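Local coordinates for heavy metal cation tricomponent efflux pump ZneA(CzcA-like) (PDB 4K0J), which probably exports zinc ions from the cell in exchange for protons, as an inner-membrane pump of the resistance-nodulation-cell division superfamily, at residues Glu704-Gln709 against Glu794-Ile799. Sequence-based numbering, arbitrary orientation.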
loop_
_atom_site.group_PDB
_atom_site.type_symbol
_atom_site.label_atom_id
_atom_site.label_comp_id
_atom_site.label_asym_id
_atom_site.label_seq_id
_atom_site.Cartn_x
_atom_site.Cartn_y
_atom_site.Cartn_z
ATOM N N GLU C 704 20.634 -34.670 1.186
ATOM C CA GLU C 704 20.778 -36.040 1.639
ATOM C C GLU C 704 20.767 -36.982 0.439
ATOM O O GLU C 704 20.140 -36.682 -0.575
ATOM C CB GLU C 704 19.662 -36.383 2.634
ATOM C CG GLU C 704 18.281 -35.837 2.272
ATOM C CD GLU C 704 18.108 -34.352 2.574
ATOM O OE1 GLU C 704 16.973 -33.838 2.448
ATOM O OE2 GLU C 704 19.110 -33.698 2.927
ATOM N N PRO C 705 21.479 -38.119 0.545
ATOM C CA PRO C 705 21.594 -39.089 -0.550
ATOM C C PRO C 705 20.245 -39.621 -1.007
ATOM O O PRO C 705 19.259 -39.494 -0.282
ATOM C CB PRO C 705 22.395 -40.224 0.082
ATOM C CG PRO C 705 23.171 -39.574 1.166
ATOM C CD PRO C 705 22.275 -38.523 1.716
ATOM N N PRO C 706 20.195 -40.202 -2.217
ATOM C CA PRO C 706 18.974 -40.895 -2.627
ATOM C C PRO C 706 18.669 -42.059 -1.683
ATOM O O PRO C 706 19.576 -42.638 -1.090
ATOM C CB PRO C 706 19.321 -41.401 -4.029
ATOM C CG PRO C 706 20.367 -40.486 -4.516
ATOM C CD PRO C 706 21.178 -40.129 -3.310
ATOM N N LEU C 707 17.395 -42.383 -1.538
ATOM C CA LEU C 707 16.972 -43.415 -0.612
ATOM C C LEU C 707 16.158 -44.491 -1.311
ATOM O O LEU C 707 15.541 -44.242 -2.353
ATOM C CB LEU C 707 16.133 -42.797 0.503
ATOM C CG LEU C 707 16.877 -41.822 1.397
ATOM C CD1 LEU C 707 15.969 -41.376 2.528
ATOM C CD2 LEU C 707 18.127 -42.486 1.921
ATOM N N PRO C 708 16.147 -45.698 -0.736
ATOM C CA PRO C 708 15.272 -46.710 -1.315
ATOM C C PRO C 708 13.825 -46.309 -1.080
ATOM O O PRO C 708 13.508 -45.673 -0.081
ATOM C CB PRO C 708 15.613 -47.958 -0.508
ATOM C CG PRO C 708 16.052 -47.429 0.809
ATOM C CD PRO C 708 16.809 -46.176 0.491
ATOM N N GLN C 709 12.967 -46.657 -2.025
ATOM C CA GLN C 709 11.537 -46.481 -1.890
ATOM C C GLN C 709 10.922 -47.744 -2.445
ATOM O O GLN C 709 11.292 -48.185 -3.527
ATOM C CB GLN C 709 11.067 -45.295 -2.725
ATOM C CG GLN C 709 11.834 -44.010 -2.476
ATOM C CD GLN C 709 11.665 -43.013 -3.601
ATOM O OE1 GLN C 709 11.267 -43.375 -4.708
ATOM N NE2 GLN C 709 11.972 -41.750 -3.328
ATOM N N GLU C 794 15.618 -46.891 -5.919
ATOM C CA GLU C 794 16.244 -45.734 -5.299
ATOM C C GLU C 794 15.755 -44.449 -5.958
ATOM O O GLU C 794 15.747 -44.339 -7.184
ATOM C CB GLU C 794 17.769 -45.860 -5.391
ATOM C CG GLU C 794 18.544 -44.617 -5.040
ATOM C CD GLU C 794 19.975 -44.929 -4.634
ATOM O OE1 GLU C 794 20.883 -44.150 -4.997
ATOM O OE2 GLU C 794 20.189 -45.953 -3.945
ATOM N N GLY C 795 15.322 -43.489 -5.145
ATOM C CA GLY C 795 14.861 -42.207 -5.651
ATOM C C GLY C 795 15.502 -41.060 -4.896
ATOM O O GLY C 795 16.091 -41.270 -3.848
ATOM N N GLU C 796 15.397 -39.843 -5.415
ATOM C CA GLU C 796 16.013 -38.703 -4.744
ATOM C C GLU C 796 15.196 -38.251 -3.535
ATOM O O GLU C 796 13.973 -38.304 -3.552
ATOM C CB GLU C 796 16.234 -37.545 -5.719
ATOM C CG GLU C 796 17.147 -36.451 -5.176
ATOM C CD GLU C 796 18.577 -36.929 -4.955
ATOM O OE1 GLU C 796 19.101 -36.747 -3.831
ATOM O OE2 GLU C 796 19.173 -37.483 -5.907
ATOM N N THR C 797 15.880 -37.814 -2.484
ATOM C CA THR C 797 15.216 -37.421 -1.247
ATOM C C THR C 797 14.808 -35.957 -1.287
ATOM O O THR C 797 13.737 -35.585 -0.794
ATOM C CB THR C 797 16.128 -37.636 -0.022
ATOM O OG1 THR C 797 16.587 -38.988 0.005
ATOM C CG2 THR C 797 15.374 -37.360 1.254
ATOM N N THR C 798 15.670 -35.137 -1.886
ATOM C CA THR C 798 15.497 -33.689 -1.906
ATOM C C THR C 798 16.105 -33.077 -3.163
ATOM O O THR C 798 17.253 -33.356 -3.500
ATOM C CB THR C 798 16.146 -33.055 -0.666
ATOM O OG1 THR C 798 15.224 -33.105 0.430
ATOM C CG2 THR C 798 16.517 -31.615 -0.928
ATOM N N ILE C 799 15.329 -32.249 -3.858
ATOM C CA ILE C 799 15.811 -31.562 -5.056
ATOM C C ILE C 799 15.831 -30.058 -4.826
ATOM O O ILE C 799 14.783 -29.448 -4.623
ATOM C CB ILE C 799 14.918 -31.852 -6.270
ATOM C CG1 ILE C 799 14.798 -33.360 -6.499
ATOM C CG2 ILE C 799 15.465 -31.154 -7.500
ATOM C CD1 ILE C 799 13.582 -33.756 -7.304
#
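Glu704 reaches Thr798 with a bent chain: chi1 of 41° sets CG between its backbone N and carbonyl carbon, and a bend at chi2 (-78°) turns CD toward Thr798. Thr798 OG1 donates to Glu704 OE1 over 2.8 Å, from above the carboxylate plane. The bent chain also crosses Thr797 at about a right angle, Glu704 CG lying 3.4 Å from Thr797 CG2. Thr797 OG1, anti to its carbonyl carbon, donates to Pro705 O at 2.7 Å, while Leu707 CG and CD1 pack against Thr797 OG1. Further on, the chains become a short antiparallel ladder: Leu707 and Gly795 form a hydrogen-bonded pair, Leu707 N to Gly795 O and Gly795 N to Leu707 O, each 2.9 Å, and Pro708 faces Glu794 in the adjoining non-hydrogen-bonded pair. The flat amide of Gln709 rests by Gly795, its NE2 3.7 Å from Gly795 CA. Pro706 is flanked by two glutamates, its CB touching Glu794 OE1 and its CG touching Glu796 OE2, the latter salt-bridged to Arg680 of helix 676-690. Strand 707-714 is outermost, within its chain, in an antiparallel sheet where it pairs with strand 788-802, and at Gln709 a parallel ladder carries that sheet into a second subunit. The contact illustrates how side chains extend a strand pairing: Pro705 and Pro706 have no N-H to continue the ladder, yet their segment still accepts threonine hydroxyls, at a carbonyl and a carboxylate.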